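Local coordinates for protein design construct XXA_GVDQ (Synthetic construct, PDB 6NZ1) that is a computationally designed helical protein that assembles into a homotrimer, probably made to show that closely related sequences can adopt divergent folds, at residues A70-G75 against E83-L88. Sequence-based numbering, arbitrary orientation.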
ATOM      1  N   ALA B  70       9.390 -23.672  11.236  1.00 19.25           N
ATOM      2  CA  ALA B  70       8.568 -24.850  11.477  1.00 19.22           C
ATOM      3  C   ALA B  70       9.005 -25.996  10.584  1.00 22.13           C
ATOM      4  O   ALA B  70       9.219 -27.121  11.047  1.00 18.35           O
ATOM      5  CB  ALA B  70       7.097 -24.520  11.247  1.00 18.54           C
ATOM      6  N   LEU B  71       9.143 -25.725   9.290  1.00 22.69           N
ATOM      7  CA  LEU B  71       9.586 -26.749   8.362  1.00 20.80           C
ATOM      8  C   LEU B  71      10.965 -27.257   8.724  1.00 23.93           C
ATOM      9  O   LEU B  71      11.256 -28.441   8.549  1.00 23.30           O
ATOM     10  CB  LEU B  71       9.602 -26.191   6.948  1.00 24.60           C
ATOM     11  CG  LEU B  71       8.236 -25.741   6.438  1.00 25.44           C
ATOM     12  CD1 LEU B  71       8.351 -25.186   5.032  1.00 25.12           C
ATOM     13  CD2 LEU B  71       7.274 -26.889   6.460  1.00 26.68           C
ATOM     14  N   GLU B  72      11.843 -26.375   9.197  1.00 22.57           N
ATOM     15  CA  GLU B  72      13.169 -26.835   9.592  1.00 25.50           C
ATOM     16  C   GLU B  72      13.117 -27.633  10.892  1.00 28.68           C
ATOM     17  O   GLU B  72      13.866 -28.604  11.053  1.00 28.60           O
ATOM     18  CB  GLU B  72      14.136 -25.654   9.728  1.00 25.76           C
ATOM     19  CG  GLU B  72      15.594 -26.064   9.972  1.00 24.40           C
ATOM     20  CD  GLU B  72      16.578 -24.919   9.854  1.00 27.33           C
ATOM     21  OE1 GLU B  72      16.150 -23.757   9.688  1.00 26.94           O
ATOM     22  OE2 GLU B  72      17.792 -25.189   9.918  1.00 26.70           O
ATOM     23  N   ALA B  73      12.255 -27.236  11.837  1.00 25.55           N
ATOM     24  CA  ALA B  73      12.194 -27.918  13.121  1.00 23.24           C
ATOM     25  C   ALA B  73      11.694 -29.346  12.981  1.00 27.08           C
ATOM     26  O   ALA B  73      11.863 -30.152  13.903  1.00 25.38           O
ATOM     27  CB  ALA B  73      11.293 -27.146  14.077  1.00 22.75           C
ATOM     28  N   ILE B  74      11.089 -29.681  11.847  1.00 25.93           N
ATOM     29  CA  ILE B  74      10.544 -31.010  11.641  1.00 27.61           C
ATOM     30  C   ILE B  74      11.370 -31.840  10.689  1.00 30.63           C
ATOM     31  O   ILE B  74      10.991 -32.984  10.398  1.00 30.38           O
ATOM     32  CB  ILE B  74       9.095 -30.940  11.144  1.00 25.41           C
ATOM     33  CG1 ILE B  74       9.046 -30.165   9.842  1.00 25.56           C
ATOM     34  CG2 ILE B  74       8.237 -30.296  12.167  1.00 26.35           C
ATOM     35  CD1 ILE B  74       7.776 -30.384   9.078  1.00 25.38           C
ATOM     36  N   GLY B  75      12.456 -31.304  10.156  1.00 31.35           N
ATOM     37  CA  GLY B  75      13.387 -32.105   9.400  1.00 31.01           C
ATOM     38  C   GLY B  75      13.311 -31.990   7.898  1.00 31.20           C
ATOM     39  O   GLY B  75      13.818 -32.883   7.207  1.00 30.37           O
ATOM     40  N   GLU B  83      16.177 -22.482  -0.914  1.00 25.31           N
ATOM     41  CA  GLU B  83      15.503 -21.595  -1.852  1.00 28.44           C
ATOM     42  C   GLU B  83      14.571 -20.624  -1.128  1.00 27.75           C
ATOM     43  O   GLU B  83      14.474 -19.450  -1.507  1.00 24.37           O
ATOM     44  CB  GLU B  83      14.736 -22.422  -2.889  1.00 33.07           C
ATOM     45  CG  GLU B  83      13.985 -21.571  -3.916  1.00 36.50           C
ATOM     46  CD  GLU B  83      13.340 -22.374  -5.018  1.00 37.72           C
ATOM     47  OE1 GLU B  83      13.283 -23.607  -4.924  1.00 38.67           O
ATOM     48  OE2 GLU B  83      12.858 -21.768  -5.986  1.00 38.88           O
ATOM     49  N   MET B  84      13.869 -21.094  -0.093  1.00 26.64           N
ATOM     50  CA  MET B  84      12.975 -20.224   0.660  1.00 26.27           C
ATOM     51  C   MET B  84      13.748 -19.180   1.455  1.00 23.59           C
ATOM     52  O   MET B  84      13.294 -18.044   1.609  1.00 21.94           O
ATOM     53  CB  MET B  84      12.155 -21.079   1.628  1.00 25.98           C
ATOM     54  CG  MET B  84      11.080 -21.956   0.993  1.00 27.60           C
ATOM     55  SD  MET B  84      10.375 -22.972   2.343  1.00 28.40           S
ATOM     56  CE  MET B  84      10.136 -24.514   1.487  1.00 28.69           C
ATOM     57  N   LYS B  85      14.869 -19.586   2.051  1.00 20.15           N
ATOM     58  CA  LYS B  85      15.671 -18.659   2.831  1.00 20.47           C
ATOM     59  C   LYS B  85      16.264 -17.584   1.939  1.00 18.41           C
ATOM     60  O   LYS B  85      16.356 -16.429   2.350  1.00 19.70           O
ATOM     61  CB  LYS B  85      16.771 -19.409   3.585  1.00 18.62           C
ATOM     62  CG  LYS B  85      16.211 -20.178   4.763  1.00 22.24           C
ATOM     63  CD  LYS B  85      17.206 -21.082   5.473  1.00 20.64           C
ATOM     64  CE  LYS B  85      16.541 -21.729   6.669  1.00 22.14           C
ATOM     65  NZ  LYS B  85      17.503 -22.501   7.505  1.00 25.79           N
ATOM     66  N   LYS B  86      16.672 -17.936   0.719  1.00 18.89           N
ATOM     67  CA  LYS B  86      17.196 -16.927  -0.192  1.00 20.57           C
ATOM     68  C   LYS B  86      16.117 -15.920  -0.571  1.00 20.49           C
ATOM     69  O   LYS B  86      16.345 -14.709  -0.543  1.00 20.65           O
ATOM     70  CB  LYS B  86      17.764 -17.595  -1.438  1.00 19.53           C
ATOM     71  CG  LYS B  86      18.345 -16.635  -2.459  1.00 19.39           C
ATOM     72  CD  LYS B  86      18.492 -17.283  -3.830  1.00 20.60           C
ATOM     73  N   LEU B  87      14.932 -16.406  -0.931  1.00 19.11           N
ATOM     74  CA  LEU B  87      13.858 -15.504  -1.318  1.00 22.23           C
ATOM     75  C   LEU B  87      13.453 -14.583  -0.176  1.00 22.89           C
ATOM     76  O   LEU B  87      13.128 -13.416  -0.400  1.00 26.06           O
ATOM     77  CB  LEU B  87      12.660 -16.309  -1.801  1.00 21.23           C
ATOM     78  CG  LEU B  87      12.806 -17.035  -3.139  1.00 23.48           C
ATOM     79  CD1 LEU B  87      11.531 -17.863  -3.412  1.00 24.17           C
ATOM     80  CD2 LEU B  87      13.084 -16.087  -4.294  1.00 21.78           C
ATOM     81  N   LEU B  88      13.444 -15.079   1.055  1.00 21.79           N
ATOM     82  CA  LEU B  88      13.044 -14.206   2.149  1.00 17.72           C
ATOM     83  C   LEU B  88      14.127 -13.197   2.469  1.00 18.59           C
ATOM     84  O   LEU B  88      13.825 -12.055   2.827  1.00 18.00           O
ATOM     85  CB  LEU B  88      12.719 -15.017   3.391  1.00 20.95           C
ATOM     86  CG  LEU B  88      12.107 -14.227   4.545  1.00 19.27           C
ATOM     87  CD1 LEU B  88      10.735 -13.736   4.110  1.00 23.54           C
ATOM     88  CD2 LEU B  88      11.987 -15.035   5.815  1.00 21.12           C
TER
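Leu71 meets Met84, and Glu72 meets Lys85, across a helical hairpin in which the long helix 29-73 turns back into helix 78-94. The nearest CA atoms of the two segments, those of Leu71 and Met84, are 10.6 Å apart, and side chains make the contact. They do so as two neighbouring pairs, one apolar and one charged. In the apolar pair the side chains cross at about a right angle. A single methyl of Leu71, CD1, touches the end of the methionine, lying 4.0 Å from Met84 SD. The bend at chi3 of Met84 sets CE at the same distance from Leu71 CD1, so sulfur and terminal methyl both rest on that one methyl. Both residues are buried. Met84 also touches Ile68 of helix 29-73, Leu71 of the second subunit packs on Leu71, and Ala70 of the third subunit packs on Met84, so this pair belongs to the core of the trimer.

The charged pair lies at the partly exposed border. It is a salt bridge, in which Lys85 NZ donates to Glu72 OE1 at 2.9 Å. Glu72 has CG anti to its own backbone N (chi1 -173°), and its extended chain carries the carboxylate out to helix 78-94. Lys85 reaches across as a straight chain, and the two also cross nearly at right angles. A lysine in place of Glu72 would probably leave the ammonium of Lys85 without its mate and set two positive charges facing each other across the hairpin.

Past the salt bridge, helix 29-73 ends in a Schellman motif at Gly75. At its backbone angles, with phi positive, a CB would collide with the carbonyl O of Ile74, which explains the glycine. The ammonium of Lys85 does not approach the carboxylate in its plane. NZ comes to Glu72 OE1 from above, 45° out of that plane, while Glu72 OE2 stays 3.6 Å from Lys85 NZ.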